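Local coordinates for protein UDP-glucose 4-epimerase (PDB 4WOK) that probably interconverts UDP-glucose and UDP-galactose by inverting the sugar at C4, using a tightly bound NAD as its cofactor, at residues 123-128 against 176-181; 139-144 against 258-263; 171-176 against 254-259. The protein carries 2 engineered substitutions. All blocks are in the same frame, centred on the assembly; numbering follows the deposited sequence. Where two conformers were deposited one is given.

Interaction 1. Residues 123-128 against 176-181; sequences IFSSSC and LRYFNA. With NAD (nicotinamide-adenine-dinucleotide), chain B.
S125 OG and Y178 OH meet in a hydrogen bond of 2.7 Å, the serine oxygen lying at the edge of the tyrosine ring and in its plane. H243 NE2 is a second partner of S125 OG. Three backbone bonds join the two segments. L176 N donates to F124 O and S126 N to L176 O, the alternation of parallel strands around the S125–L176 pair; further along, C128 N donates to Y178 O at 3.0 Å, from above that carbonyl plane. S127 OG, which also bonds A129 N, is linked by a water to F179 O.

Y178 CG sits between its backbone N and carbonyl carbon (chi1 49°), and the ring folds back toward 123-128. S126 O lies over one ring face, while Y178 CE2 comes within 3.4 Å of NAD C5N. Beyond it, C128 CB stands over the centre of the F179 ring, 3.3 Å from the centroid, with SG over the same face at 4.2 Å. At the other end I123 CG2 packs on L176 CD1.

The contact lies at the C-terminal side of neighbouring parallel strands, where Rossmann folds bind their dinucleotide. A181 N donates to the carboxamide O7N at 2.9 Å, and S126 O approaches C6N at 3.1 Å. This carbonyl would probably favour the positive charge of an oxidised ring, while the hydrogen bond from A181 N would help restrain the carboxamide's rotation.

Interaction 2. Residues 139-144 against 258-263; sequences IGEGEA and AVNLGT
E141 stands beside V259 with their CA atoms 6.5 Å apart, at the first corner of a type I beta turn running from G140 to E143 and closed by E143 N on G140 O. The loop lies against strand 257-260 without pairing as a strand.

The E141 side chain carries the contact. Its chain bends at chi2 (84°), which swings CD round toward the strand. OE2 accepts the backbone N-H of N260 at 2.8 Å in a nearly straight bond (176° at the hydrogen), using the anti lone pair, the one turned away from OE1. On the way CG passes A258 O at 3.5 Å, and OE2 also brushes V259 CA. A water lies within hydrogen-bonding distance of E141 OE2 and N260 O and may bridge them.

The N260 side chain comes back toward the loop, tip to tip with E141, and its amide stacks on the carboxylate with the two planes 16° apart; E141 CD lies 3.6 Å from N260 ND2. That ND2 is also close to I139 O, but at a poor angle for a hydrogen bond. The amide's firmer partner is Y131 OH, bonded to OD1, and ND2 makes a weak bond to D302 O. R177 and L305 also touch the E141 side chain.

Here a carboxylate from a turn takes up the backbone N-H of N260 on the outermost strand 257-260, tying the loop between strand 121-125 and helix 150-169 to the edge of the parallel Rossmann sheet.

Interaction 3. Residues 171-176 against 254-259; sequences LRYVAL and GGNLAV
Y173 and N256 meet at the looser, more solvent-facing end of this strand pair, whereas V174 to L176 pack closely against L257 to V259. In the tight part A175 is gripped through both its N-H and its carbonyl: its N donates to L257 O at 2.8 Å and its O accepts V259 N at 3.1 Å. L257 N in turn bonds to Y173 O. V174 and L257 lie side by side on one face of the sheet, CG1 to CB, and L176 and V259 do the same, with L176 CD2 3.6 Å from V259 CG2. A175 and A258 share the other face, their CB atoms 4.2 Å apart. Helix 236-251 touches V174 and L176, and helix 304-310 touches L257 and V259.

The strands run parallel, 7° apart with axes 4.6 Å from each other, and are the last two of the seven-stranded Rossmann sheet, with 257-260 outermost; the chain between them includes strands of a second sheet and then helix 236-251, which leads back to 257-260.

Toward the exposed end the pairing passes to a side chain. N256 OD1 takes the place of a strand carbonyl and accepts Y173 N at 3.0 Å, the donor standing above the amide's carbonyl plane. The N256 amide stacks on the Y173 ring with planes 21° apart, and CB lies over the same ring, offset toward its rim. N256 ND2 donates to a water that also donates to L171 O, 2.7 Å away.

In the fold
All three contacts gather at one edge of the parallel Rossmann sheet, where strand 172-177 stands between 121-125 and 257-260. Interaction 1 is the core member, near the chain centre and almost wholly buried, and part of its polar surface faces the cofactor. Interaction 3 pairs the other edge of the same strand with the outermost one, mainly by backbone bonds and aliphatic packing, and runs out to solvent. Interaction 2, the smallest and partly buried, sets loop 139-144 against strand 257-260 and relies on one carboxylate instead of strand pairing. L176 belongs to interactions 1 and 3, A258 and V259 to 2 and 3, while R177 probably hydrogen-bonds V259 and L261 through its backbone.

Interaction 1. Residues 123-128 against 176-181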
loop_
_atom_site.group_PDB
_atom_site.type_symbol
_atom_site.label_atom_id
_atom_site.label_comp_id
_atom_site.label_asym_id
_atom_site.label_seq_id
_atom_site.Cartn_x
_atom_site.Cartn_y
_atom_site.Cartn_z
ATOM N N ILE A 123 6.347 -11.601 1.555
ATOM C CA ILE A 123 6.112 -10.501 0.637
ATOM C C ILE A 123 5.773 -9.282 1.488
ATOM O O ILE A 123 4.746 -9.262 2.148
ATOM C CB ILE A 123 4.970 -10.799 -0.346
ATOM C CG1 ILE A 123 5.163 -12.169 -1.025
ATOM C CG2 ILE A 123 4.812 -9.648 -1.346
ATOM C CD1 ILE A 123 6.450 -12.296 -1.754
ATOM N N PHE A 124 6.647 -8.284 1.472
ATOM C CA PHE A 124 6.562 -7.135 2.379
ATOM C C PHE A 124 6.044 -5.896 1.663
ATOM O O PHE A 124 6.620 -5.458 0.670
ATOM C CB PHE A 124 7.929 -6.825 2.985
ATOM C CG PHE A 124 7.915 -5.623 3.899
ATOM C CD1 PHE A 124 7.174 -5.637 5.073
ATOM C CD2 PHE A 124 8.609 -4.471 3.567
ATOM C CE1 PHE A 124 7.140 -4.506 5.921
ATOM C CE2 PHE A 124 8.582 -3.334 4.403
ATOM C CZ PHE A 124 7.849 -3.361 5.581
ATOM N N SER A 125 4.950 -5.327 2.163
ATOM C CA SER A 125 4.409 -4.117 1.561
ATOM C C SER A 125 5.161 -2.930 2.136
ATOM O O SER A 125 4.975 -2.560 3.288
ATOM C CB SER A 125 2.897 -3.993 1.815
ATOM O OG SER A 125 2.197 -3.722 0.596
ATOM N N SER A 126 6.034 -2.350 1.327
ATOM C CA SER A 126 6.870 -1.252 1.766
ATOM C C SER A 126 6.307 0.046 1.212
ATOM O O SER A 126 5.131 0.109 0.874
ATOM C CB SER A 126 8.316 -1.470 1.315
ATOM O OG SER A 126 9.192 -0.545 1.937
ATOM N N SER A 127 7.144 1.070 1.093
ATOM C CA SER A 127 6.688 2.389 0.650
ATOM C C SER A 127 7.790 3.122 -0.068
ATOM O O SER A 127 8.957 2.963 0.270
ATOM C CB SER A 127 6.219 3.232 1.844
ATOM O OG SER A 127 5.929 4.558 1.423
ATOM N N CYS A 128 7.424 3.936 -1.049
ATOM C CA CYS A 128 8.399 4.793 -1.707
ATOM C C CYS A 128 8.784 5.963 -0.807
ATOM O O CYS A 128 9.660 6.757 -1.149
ATOM C CB CYS A 128 7.863 5.303 -3.042
ATOM S SG CYS A 128 7.857 4.068 -4.356
ATOM N N LEU A 176 7.966 -4.627 -1.741
ATOM C CA LEU A 176 7.269 -3.896 -2.791
ATOM C C LEU A 176 7.037 -2.454 -2.360
ATOM O O LEU A 176 6.364 -2.196 -1.360
ATOM C CB LEU A 176 5.944 -4.579 -3.133
ATOM C CG LEU A 176 6.049 -6.012 -3.671
ATOM C CD1 LEU A 176 4.664 -6.638 -3.802
ATOM C CD2 LEU A 176 6.789 -6.068 -5.016
ATOM N N ARG A 177 7.604 -1.525 -3.126
ATOM C CA ARG A 177 7.560 -0.106 -2.801
ATOM C C ARG A 177 6.590 0.628 -3.726
ATOM O O ARG A 177 6.644 0.472 -4.947
ATOM C CB ARG A 177 8.961 0.522 -2.916
ATOM C CG ARG A 177 10.053 -0.170 -2.105
ATOM C CD ARG A 177 11.423 0.450 -2.397
ATOM N NE ARG A 177 12.509 -0.205 -1.670
ATOM C CZ ARG A 177 13.755 -0.311 -2.136
ATOM N NH1 ARG A 177 14.067 0.192 -3.324
ATOM N NH2 ARG A 177 14.690 -0.915 -1.417
ATOM N N TYR A 178 5.700 1.428 -3.147
ATOM C CA TYR A 178 4.792 2.238 -3.956
ATOM C C TYR A 178 4.369 3.454 -3.159
ATOM O O TYR A 178 4.597 3.517 -1.944
ATOM C CB TYR A 178 3.575 1.422 -4.405
ATOM C CG TYR A 178 2.895 0.651 -3.283
ATOM C CD1 TYR A 178 3.380 -0.592 -2.864
ATOM C CD2 TYR A 178 1.761 1.156 -2.665
ATOM C CE1 TYR A 178 2.763 -1.289 -1.846
ATOM C CE2 TYR A 178 1.127 0.464 -1.658
ATOM C CZ TYR A 178 1.635 -0.756 -1.246
ATOM O OH TYR A 178 1.006 -1.443 -0.230
ATOM N N PHE A 179 3.758 4.423 -3.839
ATOM C CA PHE A 179 3.381 5.676 -3.186
ATOM C C PHE A 179 1.951 5.687 -2.633
ATOM O O PHE A 179 1.752 5.671 -1.415
ATOM C CB PHE A 179 3.559 6.850 -4.159
ATOM C CG PHE A 179 4.959 7.408 -4.189
ATOM C CD1 PHE A 179 5.469 8.095 -3.091
ATOM C CD2 PHE A 179 5.764 7.247 -5.308
ATOM C CE1 PHE A 179 6.754 8.618 -3.112
ATOM C CE2 PHE A 179 7.046 7.768 -5.341
ATOM C CZ PHE A 179 7.543 8.456 -4.238
ATOM N N ASN A 180 0.964 5.748 -3.523
ATOM C CA ASN A 180 -0.425 5.904 -3.108
ATOM C C ASN A 180 -1.351 4.860 -3.689
ATOM O O ASN A 180 -1.610 4.852 -4.894
ATOM C CB ASN A 180 -0.964 7.286 -3.501
ATOM C CG ASN A 180 -0.209 8.419 -2.840
ATOM O OD1 ASN A 180 -0.269 8.590 -1.623
ATOM N ND2 ASN A 180 0.483 9.220 -3.643
ATOM N N ALA A 181 -1.879 4.009 -2.819
ATOM C CA ALA A 181 -2.893 3.042 -3.208
ATOM C C ALA A 181 -4.203 3.764 -3.453
ATOM O O ALA A 181 -4.606 4.589 -2.650
ATOM C CB ALA A 181 -3.072 2.000 -2.132
HETATM P PA NAD B . -5.109 -0.466 6.240
HETATM O O1A NAD B . -4.917 0.160 7.609
HETATM O O2A NAD B . -6.426 -0.533 5.524
HETATM O O5B NAD B . -4.692 -2.131 6.475
HETATM C C5B NAD B . -3.828 -2.289 7.579
HETATM C C4B NAD B . -4.259 -3.638 8.213
HETATM O O4B NAD B . -3.284 -4.073 9.170
HETATM C C3B NAD B . -5.557 -3.294 8.955
HETATM O O3B NAD B . -6.499 -4.288 8.637
HETATM C C2B NAD B . -5.120 -3.355 10.440
HETATM O O2B NAD B . -6.155 -3.775 11.238
HETATM C C1B NAD B . -3.986 -4.442 10.373
HETATM N N9A NAD B . -2.979 -4.264 11.437
HETATM C C8A NAD B . -2.278 -3.096 11.810
HETATM N N7A NAD B . -1.410 -3.314 12.805
HETATM C C5A NAD B . -1.559 -4.678 13.092
HETATM C C6A NAD B . -0.933 -5.511 14.045
HETATM N N6A NAD B . 0.005 -4.997 14.909
HETATM N N1A NAD B . -1.260 -6.823 14.106
HETATM C C2A NAD B . -2.209 -7.286 13.230
HETATM N N3A NAD B . -2.900 -6.601 12.272
HETATM C C4A NAD B . -2.525 -5.285 12.241
HETATM O O3 NAD B . -3.858 0.206 5.487
HETATM P PN NAD B . -3.644 -0.182 3.932
HETATM O O1N NAD B . -4.341 -1.387 3.370
HETATM O O2N NAD B . -3.517 1.140 3.260
HETATM O O5D NAD B . -1.963 -0.526 3.729
HETATM C C5D NAD B . -1.564 -1.603 4.422
HETATM C C4D NAD B . -0.104 -1.823 4.025
HETATM O O4D NAD B . 0.172 -1.078 2.769
HETATM C C3D NAD B . 0.816 -1.192 5.090
HETATM O O3D NAD B . 1.967 -1.975 5.103
HETATM C C2D NAD B . 1.096 0.181 4.470
HETATM O O2D NAD B . 2.291 0.745 4.842
HETATM C C1D NAD B . 1.293 -0.294 3.011
HETATM N N1N NAD B . 1.250 0.947 2.086
HETATM C C2N NAD B . 0.010 1.544 1.872
HETATM C C3N NAD B . -0.049 2.682 1.026
HETATM C C7N NAD B . -1.383 3.339 0.788
HETATM O O7N NAD B . -1.473 4.310 0.031
HETATM N N7N NAD B . -2.494 2.830 1.432
HETATM C C4N NAD B . 1.126 3.171 0.451
HETATM C C5N NAD B . 2.351 2.550 0.691
HETATM C C6N NAD B . 2.408 1.424 1.524
HETATM O O HOH W 1 3.305 5.542 1.234
#

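Interaction 2. Residues 139-144 against 258-263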
loop_
_atom_site.group_PDB
_atom_site.type_symbol
_atom_site.label_atom_id
_atom_site.label_comp_id
_atom_site.label_asym_id
_atom_site.label_seq_id
_atom_site.Cartn_x
_atom_site.Cartn_y
_atom_site.Cartn_z
ATOM N N ILE A 139 11.741 7.777 -9.916
ATOM C CA ILE A 139 12.624 7.258 -8.877
ATOM C C ILE A 139 12.935 5.780 -9.090
ATOM O O ILE A 139 12.048 4.936 -8.986
ATOM C CB ILE A 139 12.004 7.446 -7.476
ATOM C CG1 ILE A 139 11.546 8.898 -7.286
ATOM C CG2 ILE A 139 12.988 7.018 -6.397
ATOM C CD1 ILE A 139 10.817 9.134 -5.977
ATOM N N GLY A 140 14.193 5.472 -9.396
ATOM C CA GLY A 140 14.617 4.095 -9.572
ATOM C C GLY A 140 14.984 3.483 -8.234
ATOM O O GLY A 140 15.177 4.201 -7.256
ATOM N N GLU A 141 15.087 2.160 -8.179
ATOM C CA GLU A 141 15.391 1.479 -6.923
ATOM C C GLU A 141 16.819 1.758 -6.466
ATOM O O GLU A 141 17.164 1.529 -5.307
ATOM C CB GLU A 141 15.167 -0.028 -7.057
ATOM C CG GLU A 141 13.715 -0.439 -7.222
ATOM C CD GLU A 141 13.231 -0.368 -8.656
ATOM O OE1 GLU A 141 13.993 0.095 -9.533
ATOM O OE2 GLU A 141 12.083 -0.783 -8.914
ATOM N N GLY A 142 17.644 2.253 -7.381
ATOM C CA GLY A 142 19.020 2.581 -7.067
ATOM C C GLY A 142 19.134 3.877 -6.296
ATOM O O GLY A 142 20.173 4.166 -5.706
ATOM N N GLU A 143 18.058 4.659 -6.305
ATOM C CA GLU A 143 18.020 5.932 -5.599
ATOM C C GLU A 143 18.319 5.742 -4.122
ATOM O O GLU A 143 17.924 4.739 -3.522
ATOM C CB GLU A 143 16.657 6.601 -5.770
ATOM C CG GLU A 143 16.614 8.040 -5.293
ATOM C CD GLU A 143 17.437 8.959 -6.173
ATOM O OE1 GLU A 143 17.241 8.934 -7.409
ATOM O OE2 GLU A 143 18.282 9.698 -5.626
ATOM N N ALA A 144 19.020 6.704 -3.534
ATOM C CA ALA A 144 19.348 6.618 -2.120
ATOM C C ALA A 144 18.075 6.627 -1.283
ATOM O O ALA A 144 17.071 7.225 -1.669
ATOM C CB ALA A 144 20.256 7.755 -1.717
ATOM N N ALA A 258 13.645 -6.154 -4.326
ATOM C CA ALA A 258 12.984 -4.940 -3.869
ATOM C C ALA A 258 12.684 -4.103 -5.104
ATOM O O ALA A 258 13.605 -3.610 -5.763
ATOM C CB ALA A 258 13.851 -4.177 -2.875
ATOM N N VAL A 259 11.402 -3.977 -5.445
ATOM C CA VAL A 259 11.010 -3.252 -6.650
ATOM C C VAL A 259 9.891 -2.232 -6.407
ATOM O O VAL A 259 9.069 -2.396 -5.509
ATOM C CB VAL A 259 10.561 -4.223 -7.771
ATOM C CG1 VAL A 259 11.681 -5.209 -8.116
ATOM C CG2 VAL A 259 9.305 -4.968 -7.374
ATOM N N ASN A 260 9.890 -1.182 -7.228
ATOM C CA ASN A 260 8.836 -0.180 -7.264
ATOM C C ASN A 260 7.589 -0.670 -7.989
ATOM O O ASN A 260 7.686 -1.413 -8.967
ATOM C CB ASN A 260 9.325 1.086 -7.966
ATOM C CG ASN A 260 10.440 1.789 -7.225
ATOM O OD1 ASN A 260 10.586 1.652 -6.012
ATOM N ND2 ASN A 260 11.231 2.574 -7.963
ATOM N N LEU A 261 6.425 -0.229 -7.524
ATOM C CA LEU A 261 5.161 -0.476 -8.210
ATOM C C LEU A 261 4.519 0.849 -8.595
ATOM O O LEU A 261 4.425 1.759 -7.775
ATOM C CB LEU A 261 4.206 -1.278 -7.327
ATOM C CG LEU A 261 4.690 -2.642 -6.835
ATOM C CD1 LEU A 261 3.644 -3.279 -5.942
ATOM C CD2 LEU A 261 5.026 -3.541 -8.012
ATOM N N GLY A 262 4.083 0.954 -9.848
ATOM C CA GLY A 262 3.423 2.150 -10.328
ATOM C C GLY A 262 3.268 2.177 -11.839
ATOM O O GLY A 262 3.608 1.219 -12.529
ATOM N N THR A 263 2.749 3.286 -12.346
ATOM C CA THR A 263 2.548 3.466 -13.779
ATOM C C THR A 263 3.752 4.113 -14.451
ATOM O O THR A 263 3.894 4.068 -15.677
ATOM C CB THR A 263 1.343 4.354 -14.064
ATOM O OG1 THR A 263 1.574 5.636 -13.474
ATOM C CG2 THR A 263 0.085 3.755 -13.489
HETATM O O HOH W 2 9.896 -1.348 -10.697
#

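Interaction 3. Residues 171-176 against 254-259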
loop_
_atom_site.group_PDB
_atom_site.type_symbol
_atom_site.label_atom_id
_atom_site.label_comp_id
_atom_site.label_asym_id
_atom_site.label_seq_id
_atom_site.Cartn_x
_atom_site.Cartn_y
_atom_site.Cartn_z
ATOM N N LEU A 171 15.696 -16.560 5.090
ATOM C CA LEU A 171 14.369 -16.107 4.695
ATOM C C LEU A 171 14.443 -15.543 3.267
ATOM O O LEU A 171 15.436 -14.938 2.856
ATOM C CB LEU A 171 13.801 -15.080 5.692
ATOM C CG LEU A 171 13.478 -15.593 7.111
ATOM C CD1 LEU A 171 12.778 -14.522 7.987
ATOM C CD2 LEU A 171 12.648 -16.878 7.115
ATOM N N ARG A 172 13.394 -15.817 2.492
ATOM C CA ARG A 172 13.301 -15.322 1.122
ATOM C C ARG A 172 12.207 -14.272 1.043
ATOM O O ARG A 172 11.140 -14.441 1.645
ATOM C CB ARG A 172 13.014 -16.460 0.143
ATOM C CG ARG A 172 14.091 -17.549 0.147
ATOM C CD ARG A 172 13.873 -18.590 -0.944
ATOM N NE ARG A 172 12.627 -19.333 -0.772
ATOM C CZ ARG A 172 12.508 -20.444 -0.047
ATOM N NH1 ARG A 172 13.563 -20.949 0.582
ATOM N NH2 ARG A 172 11.334 -21.057 0.045
ATOM N N TYR A 173 12.446 -13.195 0.305
ATOM C CA TYR A 173 11.483 -12.102 0.345
ATOM C C TYR A 173 11.437 -11.258 -0.898
ATOM O O TYR A 173 12.362 -11.251 -1.701
ATOM C CB TYR A 173 11.776 -11.178 1.536
ATOM C CG TYR A 173 13.051 -10.387 1.377
ATOM C CD1 TYR A 173 14.272 -10.925 1.760
ATOM C CD2 TYR A 173 13.037 -9.099 0.849
ATOM C CE1 TYR A 173 15.445 -10.207 1.626
ATOM C CE2 TYR A 173 14.201 -8.375 0.702
ATOM C CZ TYR A 173 15.405 -8.935 1.096
ATOM O OH TYR A 173 16.574 -8.220 0.958
ATOM N N VAL A 174 10.341 -10.518 -1.011
ATOM C CA VAL A 174 10.172 -9.484 -2.013
ATOM C C VAL A 174 9.613 -8.292 -1.274
ATOM O O VAL A 174 8.588 -8.414 -0.598
ATOM C CB VAL A 174 9.207 -9.890 -3.138
ATOM C CG1 VAL A 174 8.953 -8.715 -4.095
ATOM C CG2 VAL A 174 9.740 -11.101 -3.901
ATOM N N ALA A 175 10.293 -7.159 -1.378
ATOM C CA ALA A 175 9.789 -5.922 -0.804
ATOM C C ALA A 175 9.187 -5.116 -1.939
ATOM O O ALA A 175 9.810 -4.956 -2.986
ATOM C CB ALA A 175 10.900 -5.144 -0.097
ATOM N N LEU A 176 7.966 -4.627 -1.741
ATOM C CA LEU A 176 7.269 -3.896 -2.791
ATOM C C LEU A 176 7.037 -2.454 -2.360
ATOM O O LEU A 176 6.364 -2.196 -1.360
ATOM C CB LEU A 176 5.944 -4.579 -3.133
ATOM C CG LEU A 176 6.049 -6.012 -3.671
ATOM C CD1 LEU A 176 4.664 -6.638 -3.802
ATOM C CD2 LEU A 176 6.789 -6.068 -5.016
ATOM N N GLY A 254 12.662 -17.928 -7.177
ATOM C CA GLY A 254 13.246 -16.643 -7.522
ATOM C C GLY A 254 14.080 -16.039 -6.401
ATOM O O GLY A 254 13.915 -16.393 -5.232
ATOM N N GLY A 255 14.978 -15.119 -6.754
ATOM C CA GLY A 255 15.826 -14.472 -5.768
ATOM C C GLY A 255 15.128 -13.321 -5.060
ATOM O O GLY A 255 14.070 -12.849 -5.496
ATOM N N ASN A 256 15.727 -12.857 -3.970
ATOM C CA ASN A 256 15.143 -11.761 -3.210
ATOM C C ASN A 256 15.069 -10.499 -4.060
ATOM O O ASN A 256 15.934 -10.252 -4.903
ATOM C CB ASN A 256 15.950 -11.503 -1.938
ATOM C CG ASN A 256 16.033 -12.723 -1.040
ATOM O OD1 ASN A 256 15.104 -13.532 -0.971
ATOM N ND2 ASN A 256 17.150 -12.856 -0.337
ATOM N N LEU A 257 14.020 -9.707 -3.858
ATOM C CA LEU A 257 13.786 -8.532 -4.693
ATOM C C LEU A 257 13.319 -7.353 -3.861
ATOM O O LEU A 257 12.677 -7.530 -2.824
ATOM C CB LEU A 257 12.728 -8.814 -5.760
ATOM C CG LEU A 257 12.973 -9.756 -6.927
ATOM C CD1 LEU A 257 11.693 -9.861 -7.749
ATOM C CD2 LEU A 257 14.136 -9.259 -7.783
ATOM N N ALA A 258 13.645 -6.154 -4.326
ATOM C CA ALA A 258 12.984 -4.940 -3.869
ATOM C C ALA A 258 12.684 -4.103 -5.104
ATOM O O ALA A 258 13.605 -3.610 -5.763
ATOM C CB ALA A 258 13.851 -4.177 -2.875
ATOM N N VAL A 259 11.402 -3.977 -5.445
ATOM C CA VAL A 259 11.010 -3.252 -6.650
ATOM C C VAL A 259 9.891 -2.232 -6.407
ATOM O O VAL A 259 9.069 -2.396 -5.509
ATOM C CB VAL A 259 10.561 -4.223 -7.771
ATOM C CG1 VAL A 259 11.681 -5.209 -8.116
ATOM C CG2 VAL A 259 9.305 -4.968 -7.374
HETATM O O HOH W 3 17.324 -15.541 1.068
#